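Local coordinates for Low molecular weight heat shock protein (Xanthomonas axonopodis pv. citri, PDB 3GLA), which probably acts as a small heat-shock chaperone of the alpha-crystallin family, holding unfolding proteins in a soluble state under stress, at residues L39-E44 with R68-P73; I9-N14 with I94-A99. All blocks are in the same frame, centred on the assembly; numbering follows the deposited sequence.

Contact 1 of 2, residues L39-E44 with R68-P73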
loop_
_atom_site.group_PDB
_atom_site.type_symbol
_atom_site.label_atom_id
_atom_site.label_comp_id
_atom_site.label_asym_id
_atom_site.label_seq_id
_atom_site.Cartn_x
_atom_site.Cartn_y
_atom_site.Cartn_z
ATOM N N LEU B 39 -14.712 6.530 12.696
ATOM C CA LEU B 39 -14.412 5.382 11.866
ATOM C C LEU B 39 -13.035 4.872 12.239
ATOM O O LEU B 39 -12.097 5.656 12.265
ATOM C CB LEU B 39 -14.431 5.891 10.409
ATOM C CG LEU B 39 -14.056 4.868 9.305
ATOM C CD1 LEU B 39 -15.043 3.646 9.310
ATOM C CD2 LEU B 39 -14.057 5.555 7.933
ATOM N N SER B 40 -12.924 3.569 12.459
ATOM C CA SER B 40 -11.671 2.932 12.952
ATOM C C SER B 40 -11.275 1.898 11.890
ATOM O O SER B 40 -12.098 1.172 11.308
ATOM C CB SER B 40 -12.061 2.149 14.247
ATOM O OG SER B 40 -11.087 1.219 14.568
ATOM N N ILE B 41 -9.992 1.848 11.602
ATOM C CA ILE B 41 -9.468 0.748 10.861
ATOM C C ILE B 41 -8.405 0.116 11.690
ATOM O O ILE B 41 -7.599 0.807 12.289
ATOM C CB ILE B 41 -8.879 1.139 9.466
ATOM C CG1 ILE B 41 -7.789 2.235 9.622
ATOM C CG2 ILE B 41 -10.012 1.612 8.587
ATOM C CD1 ILE B 41 -7.002 2.505 8.288
ATOM N N ARG B 42 -8.362 -1.212 11.698
ATOM C CA ARG B 42 -7.386 -1.817 12.535
ATOM C C ARG B 42 -7.026 -3.135 11.923
ATOM O O ARG B 42 -7.808 -3.704 11.147
ATOM C CB ARG B 42 -7.843 -1.981 13.973
ATOM C CG ARG B 42 -8.734 -2.944 14.063
ATOM C CD ARG B 42 -9.282 -2.888 15.537
ATOM N NE ARG B 42 -8.286 -2.809 16.554
ATOM C CZ ARG B 42 -8.540 -2.304 17.763
ATOM N NH1 ARG B 42 -9.783 -1.840 18.069
ATOM N NH2 ARG B 42 -7.557 -2.253 18.663
ATOM N N GLY B 43 -5.818 -3.571 12.232
ATOM C CA GLY B 43 -5.429 -4.873 11.661
ATOM C C GLY B 43 -3.920 -4.986 11.923
ATOM O O GLY B 43 -3.328 -4.276 12.798
ATOM N N GLU B 44 -3.339 -5.914 11.164
ATOM C CA GLU B 44 -1.923 -6.275 11.493
ATOM C C GLU B 44 -1.379 -6.755 10.193
ATOM O O GLU B 44 -2.012 -7.396 9.392
ATOM C CB GLU B 44 -1.777 -7.344 12.565
ATOM C CG GLU B 44 -0.325 -7.653 13.040
ATOM C CD GLU B 44 -0.047 -7.791 14.586
ATOM O OE1 GLU B 44 1.141 -8.077 14.890
ATOM O OE2 GLU B 44 -0.940 -7.606 15.470
ATOM N N ARG B 68 -6.156 3.126 13.316
ATOM C CA ARG B 68 -6.313 4.545 13.149
ATOM C C ARG B 68 -7.844 4.739 13.299
ATOM O O ARG B 68 -8.666 3.896 12.961
ATOM C CB ARG B 68 -5.938 4.984 11.762
ATOM C CG ARG B 68 -4.395 4.682 11.618
ATOM C CD ARG B 68 -3.805 5.495 10.449
ATOM N NE ARG B 68 -3.764 6.898 10.739
ATOM C CZ ARG B 68 -3.648 7.805 9.754
ATOM N NH1 ARG B 68 -3.677 7.454 8.455
ATOM N NH2 ARG B 68 -3.607 9.066 10.081
ATOM N N ARG B 69 -8.093 5.939 13.772
ATOM C CA ARG B 69 -9.486 6.413 14.020
ATOM C C ARG B 69 -9.652 7.684 13.350
ATOM O O ARG B 69 -8.773 8.598 13.346
ATOM C CB ARG B 69 -9.649 6.591 15.542
ATOM C CG ARG B 69 -9.611 5.292 16.305
ATOM C CD ARG B 69 -9.611 5.480 17.965
ATOM N NE ARG B 69 -8.250 5.256 18.312
ATOM C CZ ARG B 69 -7.680 4.247 18.919
ATOM N NH1 ARG B 69 -8.323 3.301 19.597
ATOM N NH2 ARG B 69 -6.384 4.287 18.939
ATOM N N PHE B 70 -10.825 7.859 12.756
ATOM C CA PHE B 70 -11.114 9.068 12.049
ATOM C C PHE B 70 -12.516 9.534 12.471
ATOM O O PHE B 70 -13.509 8.974 12.032
ATOM C CB PHE B 70 -11.083 8.944 10.578
ATOM C CG PHE B 70 -9.746 8.390 10.096
ATOM C CD1 PHE B 70 -9.552 7.006 10.040
ATOM C CD2 PHE B 70 -8.659 9.228 9.993
ATOM C CE1 PHE B 70 -8.328 6.469 9.657
ATOM C CE2 PHE B 70 -7.379 8.693 9.632
ATOM C CZ PHE B 70 -7.249 7.303 9.459
ATOM N N ALA B 71 -12.584 10.560 13.285
ATOM C CA ALA B 71 -13.910 11.134 13.553
ATOM C C ALA B 71 -14.422 11.709 12.231
ATOM O O ALA B 71 -13.740 12.391 11.495
ATOM C CB ALA B 71 -13.680 12.321 14.558
ATOM N N LEU B 72 -15.699 11.455 11.870
ATOM C CA LEU B 72 -16.238 11.954 10.666
ATOM C C LEU B 72 -17.443 12.883 11.075
ATOM O O LEU B 72 -17.850 12.840 12.247
ATOM C CB LEU B 72 -16.859 10.789 9.919
ATOM C CG LEU B 72 -15.777 9.800 9.367
ATOM C CD1 LEU B 72 -16.587 8.682 8.725
ATOM C CD2 LEU B 72 -14.999 10.513 8.309
ATOM N N PRO B 73 -17.847 13.678 10.144
ATOM C CA PRO B 73 -18.981 14.616 10.457
ATOM C C PRO B 73 -20.176 13.816 10.847
ATOM O O PRO B 73 -20.369 12.641 10.443
ATOM C CB PRO B 73 -19.264 15.265 9.116
ATOM C CG PRO B 73 -17.905 15.349 8.453
ATOM C CD PRO B 73 -17.400 13.924 8.782
#
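L39 and I41 pair with F70 and R68 as neighbouring antiparallel strands in one sheet of the alpha-crystallin domain, the beta sandwich of small heat-shock proteins. Strand 31-35 flanks 38-45 on its other edge, leaving 64-71 outermost in this sheet within the chain.

Four backbone hydrogen bonds hold the strands, two at each hydrogen-bonded pair. L39 N donates to F70 O at 2.8 Å and F70 N donates back to L39 O. I41 N and R68 O are 2.8 Å apart, and R68 N returns a bond to I41 O. Between them S40 faces R69 as a non-hydrogen-bonded pair, where the CA-H groups of both residues lean on carbonyl oxygens: R69 CA lies 3.2 Å from L39 O.

The apolar side chains of L39, I41 and F70 suit the face turned to strands 7-11 and 15-21. L39 CB meets L72 CD1 at 3.9 Å, the two leucines crossing obliquely. CG1 of I41 reaches the edge of the F70 ring.

R68 shares this face with its aliphatic CB beside I41 CG1, then carries its charge away to E60 of the second subunit and the carbonyl oxygen of P5. The edge of the F70 ring meets the face of the R68 guanidinium: F70 CZ stands 3.5 Å above the guanidinium plane, over its centre, and R68 NH1 lies in the plane of the ring.

Contact 2 of 2, residues I9-N14 with I94-A99; sequences IKEEVN and IPKRPA
K96 lays its long side chain across the turn that follows strand 7-11 and ends against E11, E12 and V13. The close part of the contact is gathered at its ammonium group. NZ forms a salt bridge with E11 OE2 at 2.6 Å, on the carboxylate's anti lone pair, and donates to E12 O at 2.9 Å, in the carbonyl plane. A weak third bond runs to V13 O. The long lysine chain spans this distance extended: beyond CG every torsion is near 180°, and CD passes V13 O at 3.2 Å. The E11 side chain, also extended, crosses that of K96 at about a right angle. F16 adds a cation-pi contact to the same lysine.

At the backbone end, K96 N donates to N14 O at 2.8 Å, with P95 CA 3.5 Å from that oxygen.

The outer side is looser. A water gives hydrogen bonds to N14 O and, at 3.2 Å, to K96 O, bridging the two backbones, while V13 and N14 start their side chains away from 94-99. K10, on strand 7-11, and E12, in the turn, form their own salt bridge, and K10 has a further partner in E52 of the second subunit. Lysine thus ties the chain after the last strand, 89-95, to the hairpin turn joining strands 7-11 and 15-21 in the alpha-crystallin sandwich.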
loop_
_atom_site.group_PDB
_atom_site.type_symbol
_atom_site.label_atom_id
_atom_site.label_comp_id
_atom_site.label_asym_id
_atom_site.label_seq_id
_atom_site.Cartn_x
_atom_site.Cartn_y
_atom_site.Cartn_z
ATOM N N ILE B 9 -9.274 10.952 2.839
ATOM C CA ILE B 9 -10.718 10.891 3.139
ATOM C C ILE B 9 -11.358 12.009 2.371
ATOM O O ILE B 9 -10.838 13.141 2.354
ATOM C CB ILE B 9 -10.949 11.181 4.587
ATOM C CG1 ILE B 9 -10.277 10.114 5.427
ATOM C CG2 ILE B 9 -12.542 11.252 4.893
ATOM C CD1 ILE B 9 -10.392 10.306 6.992
ATOM N N LYS B 10 -12.450 11.661 1.722
ATOM C CA LYS B 10 -13.145 12.527 0.791
ATOM C C LYS B 10 -14.574 12.584 1.229
ATOM O O LYS B 10 -15.206 11.611 1.605
ATOM C CB LYS B 10 -13.067 11.940 -0.609
ATOM C CG LYS B 10 -13.689 12.772 -1.615
ATOM C CD LYS B 10 -13.766 11.965 -2.896
ATOM C CE LYS B 10 -14.161 12.995 -4.021
ATOM N NZ LYS B 10 -14.373 12.160 -5.211
ATOM N N GLU B 11 -15.130 13.783 1.106
ATOM C CA GLU B 11 -16.555 13.902 1.358
ATOM C C GLU B 11 -17.252 14.160 0.041
ATOM O O GLU B 11 -16.947 15.125 -0.737
ATOM C CB GLU B 11 -16.781 15.059 2.319
ATOM C CG GLU B 11 -18.344 15.240 2.459
ATOM C CD GLU B 11 -18.697 16.294 3.465
ATOM O OE1 GLU B 11 -17.852 16.764 4.269
ATOM O OE2 GLU B 11 -19.959 16.506 3.570
ATOM N N GLU B 12 -18.019 13.199 -0.388
ATOM C CA GLU B 12 -18.821 13.304 -1.630
ATOM C C GLU B 12 -20.205 13.781 -1.198
ATOM O O GLU B 12 -20.454 14.002 -0.001
ATOM C CB GLU B 12 -18.911 12.014 -2.339
ATOM C CG GLU B 12 -17.542 11.627 -2.921
ATOM C CD GLU B 12 -17.493 10.301 -3.635
ATOM O OE1 GLU B 12 -16.504 10.109 -4.423
ATOM O OE2 GLU B 12 -18.432 9.463 -3.410
ATOM N N VAL B 13 -21.071 13.964 -2.202
ATOM C CA VAL B 13 -22.388 14.541 -1.909
ATOM C C VAL B 13 -23.204 13.571 -1.063
ATOM O O VAL B 13 -23.767 13.978 -0.043
ATOM C CB VAL B 13 -23.169 14.941 -3.212
ATOM C CG1 VAL B 13 -24.598 15.446 -2.784
ATOM C CG2 VAL B 13 -22.445 16.078 -3.882
ATOM N N ASN B 14 -23.124 12.305 -1.381
ATOM C CA ASN B 14 -23.888 11.294 -0.612
ATOM C C ASN B 14 -23.084 10.421 0.357
ATOM O O ASN B 14 -23.657 9.580 1.063
ATOM C CB ASN B 14 -24.476 10.276 -1.596
ATOM C CG ASN B 14 -25.457 10.897 -2.527
ATOM O OD1 ASN B 14 -25.449 10.607 -3.750
ATOM N ND2 ASN B 14 -26.263 11.820 -1.985
ATOM N N ILE B 94 -18.916 5.531 3.373
ATOM C CA ILE B 94 -19.716 5.763 4.533
ATOM C C ILE B 94 -20.820 6.706 4.043
ATOM O O ILE B 94 -20.601 7.825 3.701
ATOM C CB ILE B 94 -19.005 6.454 5.596
ATOM C CG1 ILE B 94 -17.727 5.652 6.050
ATOM C CG2 ILE B 94 -19.865 6.602 6.876
ATOM C CD1 ILE B 94 -16.480 6.312 5.309
ATOM N N PRO B 95 -22.049 6.192 3.999
ATOM C CA PRO B 95 -23.079 7.072 3.435
ATOM C C PRO B 95 -23.428 8.123 4.388
ATOM O O PRO B 95 -23.202 8.026 5.596
ATOM C CB PRO B 95 -24.288 6.099 3.287
ATOM C CG PRO B 95 -24.039 4.999 4.230
ATOM C CD PRO B 95 -22.508 4.836 4.376
ATOM N N LYS B 96 -24.018 9.223 3.851
ATOM C CA LYS B 96 -24.499 10.240 4.745
ATOM C C LYS B 96 -25.970 9.975 5.101
ATOM O O LYS B 96 -26.638 9.343 4.323
ATOM C CB LYS B 96 -24.441 11.599 4.068
ATOM C CG LYS B 96 -23.003 12.052 3.901
ATOM C CD LYS B 96 -23.073 13.301 3.029
ATOM C CE LYS B 96 -21.695 13.924 2.993
ATOM N NZ LYS B 96 -21.746 15.226 2.267
ATOM N N ARG B 97 -26.288 10.436 6.255
ATOM C CA ARG B 97 -27.681 10.377 6.865
ATOM C C ARG B 97 -28.470 11.323 6.019
ATOM O O ARG B 97 -28.027 12.456 5.668
ATOM C CB ARG B 97 -27.696 10.812 8.249
ATOM C CG ARG B 97 -26.833 9.870 9.212
ATOM C CD ARG B 97 -26.909 10.214 10.560
ATOM N NE ARG B 97 -26.238 9.078 11.185
ATOM C CZ ARG B 97 -26.807 7.918 11.604
ATOM N NH1 ARG B 97 -25.986 6.961 12.137
ATOM N NH2 ARG B 97 -28.160 7.701 11.608
ATOM N N PRO B 98 -29.712 10.963 5.743
ATOM C CA PRO B 98 -30.564 11.996 5.141
ATOM C C PRO B 98 -30.590 13.226 6.080
ATOM O O PRO B 98 -30.644 13.125 7.312
ATOM C CB PRO B 98 -31.986 11.324 5.137
ATOM C CG PRO B 98 -31.621 9.832 5.068
ATOM C CD PRO B 98 -30.391 9.656 5.922
ATOM N N ALA B 99 -30.834 14.382 5.471
ATOM C CA ALA B 99 -30.969 15.662 6.299
ATOM C C ALA B 99 -32.090 15.589 7.284
ATOM O O ALA B 99 -33.095 15.022 6.983
ATOM C CB ALA B 99 -31.199 16.764 5.402
HETATM O O HOH W 1 -26.337 8.893 1.152
#

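How the contacts relate
Contact 1 is partly buried and lies near the centre of the chain; contact 2 is a surface contact towards one end of the sandwich. The first joins neighbouring strands of the three-stranded sheet, the second a turn and a tail of the four-stranded one, so backbone pairing and apolar packing give way to a lysine salt bridge, backbone bonds to its ammonium group and a water bridge. They meet through the sandwich interior: F70 CD2 touches I9 CD1 at 3.6 Å, and L39 CD2 lies 3.7 Å from I94 CD1. Along the sequence, 39-44 and 68-73 are nested between 9-14 and 94-99. Both contacts reach the second subunit, whose strand extends the sheet at I9 and K10.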